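Local atomic coordinates of malonyl CoA-acyl carrier protein transacylase (Staphylococcus aureus, PDB entry 3IM9), a protein that catalyses the transfer of the malonyl group from malonyl-CoA to holo-acyl carrier protein, supplying malonyl-ACP for fatty acid biosynthesis. Residues I15-Q19 with L98-S103; A21-A27 with A73-H77. All blocks are in the same frame, centred on the assembly; numbering follows the deposited sequence.

Contact 1 (I15-Q19 with L98-S103). With CA (calcium ion), chain B; SO4 (sulfate ion), chain D.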
ATOM      1  N   ILE A  15       6.340   8.162  -0.664  1.00 10.24           N
ATOM      2  CA  ILE A  15       5.831   6.786  -0.632  1.00 10.70           C
ATOM      3  C   ILE A  15       4.670   6.729   0.352  1.00 10.42           C
ATOM      4  O   ILE A  15       4.606   7.529   1.344  1.00 10.96           O
ATOM      5  CB  ILE A  15       6.905   5.732  -0.244  1.00  8.96           C
ATOM      6  CG1 ILE A  15       7.420   5.934   1.187  1.00 11.98           C
ATOM      7  CG2 ILE A  15       8.094   5.831  -1.238  1.00 11.82           C
ATOM      8  CD1 ILE A  15       8.564   5.008   1.616  1.00 11.94           C
ATOM      9  N   PHE A  16       3.754   5.796   0.099  1.00  9.07           N
ATOM     10  CA  PHE A  16       2.468   5.833   0.851  1.00  9.13           C
ATOM     11  C   PHE A  16       2.168   4.436   1.413  1.00  9.99           C
ATOM     12  O   PHE A  16       2.125   3.443   0.681  1.00 10.34           O
ATOM     13  CB  PHE A  16       1.378   6.267  -0.114  1.00  9.14           C
ATOM     14  CG  PHE A  16       1.600   7.655  -0.659  1.00 10.56           C
ATOM     15  CD1 PHE A  16       2.049   7.809  -1.971  1.00 10.74           C
ATOM     16  CD2 PHE A  16       1.357   8.770   0.128  1.00  9.35           C
ATOM     17  CE1 PHE A  16       2.333   9.116  -2.468  1.00 12.44           C
ATOM     18  CE2 PHE A  16       1.537  10.075  -0.372  1.00 11.02           C
ATOM     19  CZ  PHE A  16       2.003  10.242  -1.703  1.00 12.86           C
ATOM     20  N   PRO A  17       1.832   4.327   2.708  1.00 10.02           N
ATOM     21  CA  PRO A  17       1.497   3.033   3.322  1.00  9.82           C
ATOM     22  C   PRO A  17       0.079   2.600   2.971  1.00 10.33           C
ATOM     23  O   PRO A  17      -0.767   3.374   2.506  1.00 10.51           O
ATOM     24  CB  PRO A  17       1.612   3.337   4.804  1.00 10.88           C
ATOM     25  CG  PRO A  17       1.158   4.788   4.916  1.00 10.73           C
ATOM     26  CD  PRO A  17       1.824   5.475   3.659  1.00  8.67           C
ATOM     27  N   GLY A  18      -0.137   1.325   3.225  1.00  7.81           N
ATOM     28  CA  GLY A  18      -1.435   0.650   3.012  1.00  8.18           C
ATOM     29  C   GLY A  18      -1.991   0.036   4.289  1.00  8.38           C
ATOM     30  O   GLY A  18      -1.585   0.406   5.436  1.00  9.33           O
ATOM     31  N   GLN A  19      -2.879  -0.922   4.044  1.00  9.67           N
ATOM     32  CA  GLN A  19      -3.560  -1.659   5.185  1.00  8.83           C
ATOM     33  C   GLN A  19      -2.550  -2.085   6.206  1.00 10.85           C
ATOM     34  O   GLN A  19      -1.474  -2.689   5.867  1.00 13.42           O
ATOM     35  CB  GLN A  19      -4.275  -2.851   4.551  1.00  9.85           C
ATOM     36  CG  GLN A  19      -5.188  -3.571   5.553  1.00  8.63           C
ATOM     37  CD  GLN A  19      -6.494  -2.865   5.708  1.00 10.97           C
ATOM     38  OE1 GLN A  19      -7.085  -2.371   4.747  1.00 12.24           O
ATOM     39  NE2 GLN A  19      -7.003  -2.841   6.990  1.00 11.46           N
ATOM     40  N   LEU A  98      -2.869  -0.650  -1.254  1.00  8.19           N
ATOM     41  CA  LEU A  98      -3.709   0.553  -1.284  1.00  8.28           C
ATOM     42  C   LEU A  98      -2.830   1.808  -1.569  1.00  8.17           C
ATOM     43  O   LEU A  98      -3.266   2.753  -2.256  1.00  8.71           O
ATOM     44  CB  LEU A  98      -4.429   0.629   0.082  1.00  8.11           C
ATOM     45  CG  LEU A  98      -5.330   1.877   0.287  1.00  9.81           C
ATOM     46  CD1 LEU A  98      -4.526   3.175   0.681  1.00  9.22           C
ATOM     47  CD2 LEU A  98      -6.308   2.108  -0.882  1.00  9.13           C
ATOM     48  N   GLY A  99      -1.682   1.872  -0.923  1.00  6.82           N
ATOM     49  CA  GLY A  99      -0.822   3.040  -1.055  1.00  8.45           C
ATOM     50  C   GLY A  99      -0.510   3.440  -2.495  1.00  9.14           C
ATOM     51  O   GLY A  99      -0.192   4.605  -2.740  1.00  8.37           O
ATOM     52  N   GLU A 100      -0.566   2.463  -3.432  1.00  7.62           N
ATOM     53  CA  GLU A 100      -0.284   2.815  -4.820  1.00  8.61           C
ATOM     54  C   GLU A 100      -1.317   3.819  -5.298  1.00  9.95           C
ATOM     55  O   GLU A 100      -0.989   4.629  -6.182  1.00 10.46           O
ATOM     56  CB  GLU A 100      -0.294   1.524  -5.664  1.00  9.78           C
ATOM     57  CG  GLU A 100       0.221   1.745  -7.149  1.00  9.65           C
ATOM     58  CD  GLU A 100       0.813   0.505  -7.707  1.00  9.57           C
ATOM     59  OE1 GLU A 100       1.563  -0.188  -6.988  1.00 12.20           O
ATOM     60  OE2 GLU A 100       0.530   0.243  -8.904  1.00 12.86           O
ATOM     61  N   TYR A 101      -2.547   3.762  -4.780  1.00  9.10           N
ATOM     62  CA  TYR A 101      -3.595   4.764  -5.171  1.00  9.10           C
ATOM     63  C   TYR A 101      -3.213   6.137  -4.671  1.00 10.10           C
ATOM     64  O   TYR A 101      -3.525   7.147  -5.339  1.00 10.20           O
ATOM     65  CB  TYR A 101      -4.957   4.291  -4.747  1.00  9.36           C
ATOM     66  CG  TYR A 101      -5.389   3.120  -5.558  1.00  9.75           C
ATOM     67  CD1 TYR A 101      -5.117   1.788  -5.162  1.00  9.55           C
ATOM     68  CD2 TYR A 101      -6.111   3.326  -6.747  1.00 10.24           C
ATOM     69  CE1 TYR A 101      -5.488   0.667  -5.935  1.00 10.19           C
ATOM     70  CE2 TYR A 101      -6.478   2.232  -7.554  1.00 10.85           C
ATOM     71  CZ  TYR A 101      -6.162   0.945  -7.141  1.00  9.80           C
ATOM     72  OH  TYR A 101      -6.545  -0.098  -7.976  1.00 12.45           O
ATOM     73  N   SER A 102      -2.619   6.264  -3.497  1.00  8.72           N
ATOM     74  CA  SER A 102      -2.144   7.539  -3.053  1.00  8.94           C
ATOM     75  C   SER A 102      -1.061   8.040  -4.010  1.00 10.30           C
ATOM     76  O   SER A 102      -1.002   9.237  -4.273  1.00 11.06           O
ATOM     77  CB  SER A 102      -1.581   7.375  -1.645  1.00  8.58           C
ATOM     78  OG  SER A 102      -2.663   6.976  -0.773  1.00  9.62           O
ATOM     79  N   SER A 103      -0.222   7.138  -4.505  1.00  9.56           N
ATOM     80  CA  SER A 103       0.798   7.551  -5.523  1.00 10.83           C
ATOM     81  C   SER A 103       0.062   8.075  -6.764  1.00 12.39           C
ATOM     82  O   SER A 103       0.586   9.039  -7.411  1.00 12.08           O
ATOM     83  CB  SER A 103       1.677   6.327  -5.858  1.00 10.91           C
ATOM     84  OG  SER A 103       2.587   6.038  -4.848  1.00 10.96           O
TER
HETATM   85 CA    CA B 601      -5.572  -2.521  -7.340  1.00 27.15          CA
HETATM   86  S   SO4 D 901       1.753  -1.477   4.692  1.00 22.35           S
HETATM   87  O1  SO4 D 901       1.985  -0.217   3.971  1.00 18.82           O
HETATM   88  O2  SO4 D 901       1.345  -1.244   6.201  1.00 23.51           O
HETATM   89  O3  SO4 D 901       0.686  -2.073   3.902  1.00 39.95           O
HETATM   90  O4  SO4 D 901       3.105  -2.333   4.683  1.00 27.56           O
HETATM   91  O   HOH W   1      -1.772   5.851   1.568  1.00 11.32           O
HETATM   92  O   HOH W   2      -3.013  -1.925   1.447  1.00  9.95           O
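At Gly-99 the two backbones meet with no side chain between them: an ideal CB on this residue would sit 2.0 Å from Phe-16 O, a clash. Its absence permits an approach of 4.7 Å between the CA atoms of Phe-16 and Gly-99, and Gly-99 CA then meets Phe-16 O at 3.4 Å, with 156° at the hydrogen, as a CA-H...O contact. Beside this point the Phe-16 ring lies against the first turn of the helix, with Ser-102 CB 3.8 Å from the ring centroid and 28° off its normal, a CH-pi contact over the face. Ser-103 OG meets the ring edge, 3.4 Å from Phe-16 CD1, while hydrogen-bonding to Thr-93. The sequence around Gly-99 matches the GxSxG nucleophile elbow of acyltransferases, in which Ser-97, the active-site serine by similarity, immediately precedes Leu-98; the end of strand 11-16 packs against helix 99-106, consistent with the helix that follows such an elbow. No direct hydrogen bond joins the segments, but water 1 donates to Pro-17 O (2.8 Å) and lies 2.7 Å from Ser-102 OG, and water 2 accepts from Gln-19 N (2.8 Å) and Leu-98 N (3.0 Å). Gly-18 N donates to O1 of a sulfate, probably from the crystallisation liquor, at 2.7 Å. On another side of the helix, Tyr-101 OH binds calcium at 2.7 Å, together with Met-253 and Gln-256.

Contact 2 (A21-A27 with A73-H77)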
ATOM      1  N   ALA A  21      -1.310   0.219   8.457  1.00 10.54           N
ATOM      2  CA  ALA A  21      -0.798   1.438   9.031  1.00  9.32           C
ATOM      3  C   ALA A  21      -1.853   2.366   9.697  1.00 10.55           C
ATOM      4  O   ALA A  21      -1.509   3.324  10.375  1.00 10.95           O
ATOM      5  CB  ALA A  21      -0.041   2.228   7.940  1.00 10.49           C
ATOM      6  N   GLN A  22      -3.136   2.021   9.563  1.00 11.31           N
ATOM      7  CA  GLN A  22      -4.205   2.882  10.100  1.00  9.85           C
ATOM      8  C   GLN A  22      -4.119   2.941  11.644  1.00 11.42           C
ATOM      9  O   GLN A  22      -3.618   1.972  12.286  1.00 11.61           O
ATOM     10  CB  GLN A  22      -5.584   2.358   9.651  1.00 11.27           C
ATOM     11  CG  GLN A  22      -6.051   0.998  10.263  1.00 13.28           C
ATOM     12  CD  GLN A  22      -5.450  -0.205   9.625  1.00 10.51           C
ATOM     13  OE1 GLN A  22      -4.670  -0.180   8.674  1.00 10.85           O
ATOM     14  NE2 GLN A  22      -5.820  -1.340  10.230  1.00 12.96           N
ATOM     15  N   LYS A  23      -4.760   3.950  12.208  1.00 10.87           N
ATOM     16  CA  LYS A  23      -4.909   4.056  13.657  1.00 11.83           C
ATOM     17  C   LYS A  23      -6.059   4.947  13.949  1.00 12.29           C
ATOM     18  O   LYS A  23      -6.212   5.957  13.226  1.00 12.46           O
ATOM     19  CB  LYS A  23      -3.639   4.589  14.342  1.00 14.04           C
ATOM     20  CG  LYS A  23      -3.148   5.933  13.855  1.00 21.40           C
ATOM     21  CD  LYS A  23      -1.867   6.258  14.751  1.00 32.74           C
ATOM     22  CE  LYS A  23      -1.566   7.757  14.805  1.00 40.98           C
ATOM     23  NZ  LYS A  23      -2.755   8.583  15.316  1.00 46.26           N
ATOM     24  N   VAL A  24      -6.862   4.585  14.977  1.00 11.18           N
ATOM     25  CA  VAL A  24      -7.916   5.468  15.393  1.00 12.74           C
ATOM     26  C   VAL A  24      -7.306   6.791  15.842  1.00 13.35           C
ATOM     27  O   VAL A  24      -6.306   6.869  16.584  1.00 14.61           O
ATOM     28  CB  VAL A  24      -8.798   4.883  16.491  1.00 13.74           C
ATOM     29  CG1 VAL A  24      -9.921   5.909  16.803  1.00 16.35           C
ATOM     30  CG2 VAL A  24      -9.320   3.524  16.027  1.00 15.27           C
ATOM     31  N   GLY A  25      -7.862   7.871  15.287  1.00 10.70           N
ATOM     32  CA  GLY A  25      -7.391   9.234  15.554  1.00 11.19           C
ATOM     33  C   GLY A  25      -6.680   9.808  14.321  1.00 14.81           C
ATOM     34  O   GLY A  25      -6.352  11.004  14.280  1.00 14.38           O
ATOM     35  N   MET A  26      -6.420   8.972  13.315  1.00 10.88           N
ATOM     36  CA  MET A  26      -5.668   9.407  12.128  1.00 10.76           C
ATOM     37  C   MET A  26      -6.327  10.609  11.454  1.00 10.51           C
ATOM     38  O   MET A  26      -7.547  10.596  11.151  1.00 11.43           O
ATOM     39  CB  MET A  26      -5.484   8.255  11.140  1.00  9.71           C
ATOM     40  CG  MET A  26      -6.830   7.659  10.661  1.00 10.40           C
ATOM     41  SD  MET A  26      -6.616   6.064   9.769  1.00 10.39           S
ATOM     42  CE  MET A  26      -5.916   6.650   8.178  1.00  9.92           C
ATOM     43  N   ALA A  27      -5.479  11.645  11.250  1.00 11.42           N
ATOM     44  CA  ALA A  27      -5.861  12.916  10.584  1.00 10.54           C
ATOM     45  C   ALA A  27      -6.674  13.842  11.483  1.00 11.26           C
ATOM     46  O   ALA A  27      -7.046  14.931  10.980  1.00 12.50           O
ATOM     47  CB  ALA A  27      -6.552  12.655   9.177  1.00 13.41           C
ATOM     48  N   ALA A  73      -9.962   5.408   4.092  1.00  8.02           N
ATOM     49  CA  ALA A  73      -9.383   6.189   5.203  1.00  9.45           C
ATOM     50  C   ALA A  73      -7.904   6.494   5.007  1.00  9.17           C
ATOM     51  O   ALA A  73      -7.457   7.619   5.214  1.00  9.93           O
ATOM     52  CB  ALA A  73      -9.565   5.321   6.489  1.00  9.10           C
ATOM     53  N   LEU A  74      -7.124   5.533   4.547  1.00  8.71           N
ATOM     54  CA  LEU A  74      -5.704   5.718   4.330  1.00  9.52           C
ATOM     55  C   LEU A  74      -5.487   6.657   3.149  1.00  8.38           C
ATOM     56  O   LEU A  74      -4.595   7.510   3.251  1.00  9.10           O
ATOM     57  CB  LEU A  74      -5.056   4.348   4.036  1.00  9.95           C
ATOM     58  CG  LEU A  74      -4.860   3.445   5.262  1.00 10.90           C
ATOM     59  CD1 LEU A  74      -4.695   1.966   4.820  1.00 12.67           C
ATOM     60  CD2 LEU A  74      -3.660   3.887   6.091  1.00 13.25           C
ATOM     61  N   LEU A  75      -6.200   6.429   2.035  1.00  9.21           N
ATOM     62  CA  LEU A  75      -6.061   7.379   0.919  1.00  9.77           C
ATOM     63  C   LEU A  75      -6.346   8.808   1.357  1.00  9.54           C
ATOM     64  O   LEU A  75      -5.609   9.733   0.939  1.00  9.06           O
ATOM     65  CB  LEU A  75      -7.007   6.938  -0.226  1.00  7.22           C
ATOM     66  CG  LEU A  75      -6.817   7.805  -1.478  1.00 10.61           C
ATOM     67  CD1 LEU A  75      -5.713   7.223  -2.331  1.00 12.68           C
ATOM     68  CD2 LEU A  75      -8.114   7.743  -2.274  1.00 10.63           C
ATOM     69  N   THR A  76      -7.421   8.965   2.157  1.00  9.88           N
ATOM     70  CA  THR A  76      -7.819  10.298   2.570  1.00 10.98           C
ATOM     71  C   THR A  76      -6.744  10.914   3.462  1.00  9.55           C
ATOM     72  O   THR A  76      -6.344  12.104   3.263  1.00 11.11           O
ATOM     73  CB  THR A  76      -9.097  10.209   3.343  1.00  9.82           C
ATOM     74  OG1 THR A  76     -10.096   9.773   2.381  1.00 11.73           O
ATOM     75  CG2 THR A  76      -9.534  11.596   3.873  1.00 10.29           C
ATOM     76  N   HIS A  77      -6.178  10.167   4.420  1.00  8.95           N
ATOM     77  CA  HIS A  77      -5.172  10.726   5.326  1.00  9.36           C
ATOM     78  C   HIS A  77      -3.909  11.090   4.549  1.00 10.12           C
ATOM     79  O   HIS A  77      -3.406  12.223   4.657  1.00 11.27           O
ATOM     80  CB  HIS A  77      -4.845   9.662   6.369  1.00  8.70           C
ATOM     81  CG  HIS A  77      -3.981  10.156   7.511  1.00 10.82           C
ATOM     82  ND1 HIS A  77      -3.560  11.465   7.720  1.00 16.68           N
ATOM     83  CD2 HIS A  77      -3.509   9.407   8.523  1.00  7.80           C
ATOM     84  CE1 HIS A  77      -2.869  11.487   8.868  1.00 10.49           C
ATOM     85  NE2 HIS A  77      -2.807  10.236   9.342  1.00 15.12           N
TER
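Met-26 extends its side chain along helix residues 73-77, its CE lying 3.5 Å from Ala-73 O, 4.2 Å from Ala-73 CB and 4.1 Å from Leu-74 CD2. Nearer the backbone, Met-26 CB approaches His-77 CD2 at 3.5 Å, so one methionine spans a full helical turn, the same turn that is closed by the bond from His-77 N to Ala-73 O (3.0 Å). Ala-27 then sits over a face of the imidazole: its CB is 3.9 Å from the His-77 ring centroid and 28° off the normal, which fits a CH-pi contact. The segment bearing these residues belongs to the loop between strand 11-16 and helix 35-47, packed here on helix 67-84, and it reaches Met-26 through a type II beta turn from Lys-23 to Met-26, closed by Met-26 N to Lys-23 O at 3.0 Å. Gly-25 holds the third position of that turn with phi/psi of 109/-10, where a CB would be jammed against the preceding carbonyl oxygen. Ala-21 and Gln-22, just before the turn, meet Leu-74 CD2 with their CB atoms at 4.4 and 4.3 Å. The contact is apolar packing without a hydrogen bond between the segments, and His-77 ND1 is buried with no polar partner in the model. Helix 52-57 adds Met-56, which touches Met-26, Ala-27 and Ala-73.

In the fold
From the N terminus, the chain runs through strand 11-16, whose end enters contact 1, and directly into the loop 21-27 of contact 2. Helices 35-47 and 52-57 follow before helix 67-84 returns to that loop and closes contact 2. Strand 92-95 then lines up parallel to strand 11-16 and leads into 98-103, closing contact 1; contact 2 is therefore nested within the larger loop. Their centres are 12 Å apart, and they touch through helix 67-84: Leu-74 CD1 lies 3.4 Å from Gly-18 C, and Leu-75 CD1 lies 3.4 Å from Ser-102 OG. Contact 1 ties the end of strand 11-16 to helix 99-106; contact 2 ties the loop after that strand to helix 67-84.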